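Putative mandelate racemase/muconate lactonizing enzyme (Bordetella bronchiseptica, PDB 3DDM) is of unknown function but belongs to the mandelate racemase/muconate lactonizing enzyme family of the enolase superfamily, with a capping domain joined to a modified TIM barrel. Local coordinates at residues L42-V45 and A51-W54; R184-A189 and R216-R221. The protein carries 1 engineered substitution. All blocks are in the same frame, centred on the assembly; numbering follows the deposited sequence.

Contact 1: L42-V45 and A51-W54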
loop_
_atom_site.group_PDB
_atom_site.type_symbol
_atom_site.label_atom_id
_atom_site.label_comp_id
_atom_site.label_asym_id
_atom_site.label_seq_id
_atom_site.Cartn_x
_atom_site.Cartn_y
_atom_site.Cartn_z
ATOM N N LEU A 42 -8.512 -13.174 11.341
ATOM C CA LEU A 42 -9.775 -13.821 11.009
ATOM C C LEU A 42 -10.885 -12.790 11.162
ATOM O O LEU A 42 -10.865 -11.966 12.080
ATOM C CB LEU A 42 -10.020 -15.019 11.935
ATOM C CG LEU A 42 -8.919 -16.096 11.989
ATOM C CD1 LEU A 42 -9.351 -17.232 12.920
ATOM C CD2 LEU A 42 -8.635 -16.635 10.590
ATOM N N VAL A 43 -11.846 -12.809 10.250
ATOM C CA VAL A 43 -12.948 -11.859 10.332
ATOM C C VAL A 43 -14.274 -12.585 10.395
ATOM O O VAL A 43 -14.448 -13.637 9.767
ATOM C CB VAL A 43 -12.950 -10.885 9.134
ATOM C CG1 VAL A 43 -11.811 -9.888 9.284
ATOM C CG2 VAL A 43 -12.796 -11.657 7.834
ATOM N N GLU A 44 -15.192 -12.036 11.185
ATOM C CA GLU A 44 -16.516 -12.623 11.323
ATOM C C GLU A 44 -17.561 -11.559 11.089
ATOM O O GLU A 44 -17.572 -10.539 11.764
ATOM C CB GLU A 44 -16.712 -13.232 12.714
ATOM C CG GLU A 44 -16.594 -12.250 13.866
ATOM C CD GLU A 44 -17.035 -12.853 15.196
ATOM O OE1 GLU A 44 -18.148 -13.411 15.266
ATOM O OE2 GLU A 44 -16.274 -12.758 16.179
ATOM N N VAL A 45 -18.421 -11.785 10.108
ATOM C CA VAL A 45 -19.486 -10.844 9.813
ATOM C C VAL A 45 -20.806 -11.394 10.329
ATOM O O VAL A 45 -21.232 -12.474 9.918
ATOM C CB VAL A 45 -19.640 -10.609 8.310
ATOM C CG1 VAL A 45 -20.842 -9.693 8.065
ATOM C CG2 VAL A 45 -18.361 -10.001 7.742
ATOM N N ALA A 51 -27.064 -14.531 11.952
ATOM C CA ALA A 51 -26.238 -15.511 11.266
ATOM C C ALA A 51 -24.796 -15.010 11.185
ATOM O O ALA A 51 -24.548 -13.805 11.060
ATOM C CB ALA A 51 -26.787 -15.778 9.881
ATOM N N VAL A 52 -23.844 -15.937 11.256
ATOM C CA VAL A 52 -22.433 -15.578 11.230
ATOM C C VAL A 52 -21.626 -16.196 10.089
ATOM O O VAL A 52 -21.842 -17.344 9.704
ATOM C CB VAL A 52 -21.787 -15.942 12.572
ATOM C CG1 VAL A 52 -20.276 -15.748 12.501
ATOM C CG2 VAL A 52 -22.405 -15.081 13.679
ATOM N N GLY A 53 -20.697 -15.413 9.550
ATOM C CA GLY A 53 -19.854 -15.892 8.467
ATOM C C GLY A 53 -18.400 -15.608 8.779
ATOM O O GLY A 53 -18.084 -14.564 9.340
ATOM N N TRP A 54 -17.508 -16.524 8.419
ATOM C CA TRP A 54 -16.086 -16.330 8.701
ATOM C C TRP A 54 -15.186 -16.184 7.482
ATOM O O TRP A 54 -15.434 -16.771 6.430
ATOM C CB TRP A 54 -15.552 -17.479 9.555
ATOM C CG TRP A 54 -16.154 -17.553 10.915
ATOM C CD1 TRP A 54 -17.269 -18.249 11.284
ATOM C CD2 TRP A 54 -15.674 -16.902 12.095
ATOM N NE1 TRP A 54 -17.510 -18.074 12.629
ATOM C CE2 TRP A 54 -16.548 -17.251 13.150
ATOM C CE3 TRP A 54 -14.586 -16.056 12.366
ATOM C CZ2 TRP A 54 -16.371 -16.785 14.450
ATOM C CZ3 TRP A 54 -14.408 -15.592 13.667
ATOM C CH2 TRP A 54 -15.300 -15.959 14.691
#
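V43 faces W54 through its backbone: the carbonyl O of V43 receives a CA-H...O contact from W54 CA at 3.3 Å. The two residues lie in a beta hairpin of the N-terminal capping domain, in which strand 37-46 is the middle of a three-stranded antiparallel sheet, with strand 14-23 along its other edge. The V43 side chain turns to the face that also carries V45, where a compact branched residue can rest on A17.

E44 follows as the non-hydrogen-bonded partner of W54. Both side chains rise from the other face and run side by side. CB of E44 lies over one face of the indole, 3.5 Å from the centroid of the six-membered ring, as a CH-pi contact. With chi1 at 61°, CG leads the carboxylate past CH2 of W54, CD 3.6 Å from that atom and the two planes 28° apart. A broad ring suits this place because it can lie along a glutamate; OE1 has a long, weak ion pair with R14. On the outer side of the hairpin, W54 N is hydrogen-bonded to OD2 of D126.

V45 packs its branched side chain on L120, A123 and L124 of helix 110-131, and its partner G53 puts no side chain on that face. Two hydrogen bonds close the pair: V45 N to G53 O, 2.9 Å, and G53 N to V45 O, 3.0 Å.

Contact 2: R184-A189 and R216-R221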
loop_
_atom_site.group_PDB
_atom_site.type_symbol
_atom_site.label_atom_id
_atom_site.label_comp_id
_atom_site.label_asym_id
_atom_site.label_seq_id
_atom_site.Cartn_x
_atom_site.Cartn_y
_atom_site.Cartn_z
ATOM N N ARG A 184 23.103 -24.171 -6.401
ATOM C CA ARG A 184 22.463 -24.995 -5.388
ATOM C C ARG A 184 21.039 -25.325 -5.819
ATOM O O ARG A 184 20.583 -26.457 -5.654
ATOM C CB ARG A 184 22.443 -24.259 -4.044
ATOM C CG ARG A 184 22.395 -25.170 -2.834
ATOM C CD ARG A 184 22.101 -24.392 -1.559
ATOM N NE ARG A 184 22.390 -25.184 -0.366
ATOM C CZ ARG A 184 21.832 -26.361 -0.081
ATOM N NH1 ARG A 184 20.935 -26.904 -0.901
ATOM N NH2 ARG A 184 22.188 -27.012 1.019
ATOM N N ASP A 185 20.346 -24.337 -6.380
ATOM C CA ASP A 185 18.971 -24.524 -6.828
ATOM C C ASP A 185 18.817 -25.602 -7.894
ATOM O O ASP A 185 17.908 -26.420 -7.822
ATOM C CB ASP A 185 18.387 -23.207 -7.347
ATOM C CG ASP A 185 18.056 -22.225 -6.229
ATOM O OD1 ASP A 185 17.758 -22.670 -5.098
ATOM O OD2 ASP A 185 18.072 -21.003 -6.493
ATOM N N VAL A 186 19.691 -25.603 -8.891
ATOM C CA VAL A 186 19.602 -26.613 -9.937
ATOM C C VAL A 186 19.999 -27.961 -9.363
ATOM O O VAL A 186 19.596 -29.000 -9.878
ATOM C CB VAL A 186 20.520 -26.295 -11.144
ATOM C CG1 VAL A 186 20.066 -25.009 -11.823
ATOM C CG2 VAL A 186 21.965 -26.184 -10.684
ATOM N N ARG A 187 20.795 -27.948 -8.299
ATOM C CA ARG A 187 21.205 -29.194 -7.667
ATOM C C ARG A 187 19.981 -29.765 -6.965
ATOM O O ARG A 187 19.634 -30.935 -7.154
ATOM C CB ARG A 187 22.320 -28.957 -6.641
ATOM C CG ARG A 187 23.600 -29.742 -6.923
ATOM C CD ARG A 187 24.462 -29.872 -5.673
ATOM N NE ARG A 187 24.735 -28.582 -5.037
ATOM C CZ ARG A 187 25.451 -27.604 -5.587
ATOM N NH1 ARG A 187 25.980 -27.755 -6.797
ATOM N NH2 ARG A 187 25.639 -26.472 -4.922
ATOM N N ASN A 188 19.329 -28.922 -6.161
ATOM C CA ASN A 188 18.130 -29.308 -5.427
ATOM C C ASN A 188 17.063 -29.803 -6.388
ATOM O O ASN A 188 16.522 -30.893 -6.221
ATOM C CB ASN A 188 17.563 -28.124 -4.641
ATOM C CG ASN A 188 18.438 -27.721 -3.472
ATOM O OD1 ASN A 188 19.279 -28.501 -3.010
ATOM N ND2 ASN A 188 18.232 -26.501 -2.968
ATOM N N ALA A 189 16.766 -28.987 -7.392
ATOM C CA ALA A 189 15.757 -29.326 -8.386
ATOM C C ALA A 189 15.954 -30.725 -8.946
ATOM O O ALA A 189 15.043 -31.545 -8.912
ATOM C CB ALA A 189 15.775 -28.304 -9.519
ATOM N N ARG A 216 15.884 -16.666 -17.836
ATOM C CA ARG A 216 16.073 -17.414 -19.077
ATOM C C ARG A 216 17.105 -18.501 -18.810
ATOM O O ARG A 216 16.879 -19.678 -19.095
ATOM C CB ARG A 216 16.591 -16.506 -20.198
ATOM C CG ARG A 216 15.568 -15.576 -20.827
ATOM C CD ARG A 216 16.212 -14.760 -21.964
ATOM N NE ARG A 216 16.780 -15.618 -23.009
ATOM C CZ ARG A 216 16.152 -15.979 -24.125
ATOM N NH1 ARG A 216 14.918 -15.555 -24.372
ATOM N NH2 ARG A 216 16.749 -16.782 -24.992
ATOM N N GLN A 217 18.235 -18.082 -18.253
ATOM C CA GLN A 217 19.327 -18.988 -17.924
ATOM C C GLN A 217 18.875 -20.115 -16.997
ATOM O O GLN A 217 19.089 -21.289 -17.295
ATOM C CB GLN A 217 20.454 -18.208 -17.259
ATOM C CG GLN A 217 21.620 -19.052 -16.837
ATOM C CD GLN A 217 22.474 -18.352 -15.798
ATOM O OE1 GLN A 217 23.063 -17.297 -16.061
ATOM N NE2 GLN A 217 22.536 -18.933 -14.599
ATOM N N MET A 218 18.248 -19.762 -15.874
ATOM C CA MET A 218 17.788 -20.769 -14.922
ATOM C C MET A 218 16.661 -21.647 -15.462
ATOM O O MET A 218 16.676 -22.861 -15.271
ATOM C CB MET A 218 17.343 -20.111 -13.616
ATOM C CG MET A 218 18.474 -19.609 -12.743
ATOM S SD MET A 218 19.640 -20.885 -12.220
ATOM C CE MET A 218 18.590 -21.887 -11.148
ATOM N N ALA A 219 15.686 -21.045 -16.136
ATOM C CA ALA A 219 14.578 -21.824 -16.678
ATOM C C ALA A 219 15.116 -22.925 -17.584
ATOM O O ALA A 219 14.501 -23.975 -17.740
ATOM C CB ALA A 219 13.635 -20.927 -17.447
ATOM N N GLN A 220 16.281 -22.672 -18.175
ATOM C CA GLN A 220 16.936 -23.624 -19.070
ATOM C C GLN A 220 17.587 -24.753 -18.266
ATOM O O GLN A 220 17.376 -25.934 -18.547
ATOM C CB GLN A 220 18.013 -22.908 -19.890
ATOM C CG GLN A 220 17.920 -23.108 -21.395
ATOM C CD GLN A 220 16.826 -22.271 -22.037
ATOM O OE1 GLN A 220 16.856 -21.035 -21.986
ATOM N NE2 GLN A 220 15.858 -22.940 -22.654
ATOM N N ARG A 221 18.384 -24.368 -17.271
ATOM C CA ARG A 221 19.083 -25.304 -16.400
ATOM C C ARG A 221 18.131 -26.158 -15.555
ATOM O O ARG A 221 18.510 -27.227 -15.082
ATOM C CB ARG A 221 20.040 -24.536 -15.485
ATOM C CG ARG A 221 21.093 -23.745 -16.252
ATOM C CD ARG A 221 21.850 -22.759 -15.370
ATOM N NE ARG A 221 22.686 -23.413 -14.367
ATOM C CZ ARG A 221 23.459 -22.754 -13.509
ATOM N NH1 ARG A 221 23.495 -21.427 -13.541
ATOM N NH2 ARG A 221 24.196 -23.415 -12.622
#
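Apolar packing joins V186 to M218 and R221. Methyl CG1 of V186 meets CE of M218 at 3.5 Å, and the same methyl lies 3.7 Å from CB of R221, so one branch of the valine touches two residues of helix 212-222. The valine and methionine side chains cross at about a right angle. M218 starts off to one side of the other helix, and its bends at chi2 (-60°) and chi3 (-67°) carry the terminal methyl across to it; a long, flexible thioether suits such a span. CE also reaches CB of D185, at 4.0 Å.

Helices 182-196 and 212-222 are successive outer helices of the modified TIM barrel, with strand 202-205 between them in the chain. The N-to-C directions of the two segments differ by 27°, as expected for neighbours in a ring of parallel beta-alpha units, and the segment axes come no nearer than 10.5 Å, a spacing bridged here by side chains.

The polar groups take part differently. Beyond CB, R221 touches the valine again with its guanidinium end: the bend at chi3 brings NE back to 4.0 Å from V186 CG1 and NH2 near the other methyl, CG2. So long a chain fits this partly exposed margin. D185 uses its CB for the contact, whereas OD2 accepts a hydrogen bond from G179 N in the loop before its helix.

The two contacts belong to different domains, on opposite sides of the chain's centre, with their centres about 44 Å apart and their nearest atoms about 31 Å apart. They share no helix or strand. Contact 1 is buried in the capping domain and joins strands close together in sequence, so main-chain bonds set its register and an indole-glutamate pair adds packing on one face. Contact 2, on the outer layer of the barrel, is only partly buried. It brings together helices whose contacting segments are 27 residues apart, using side chains alone: methyl groups, with CB and the guanidinium of an arginine beside them. Each acid lends carbon atoms to its contact, E44 against a ring and D185 against a methionine methyl.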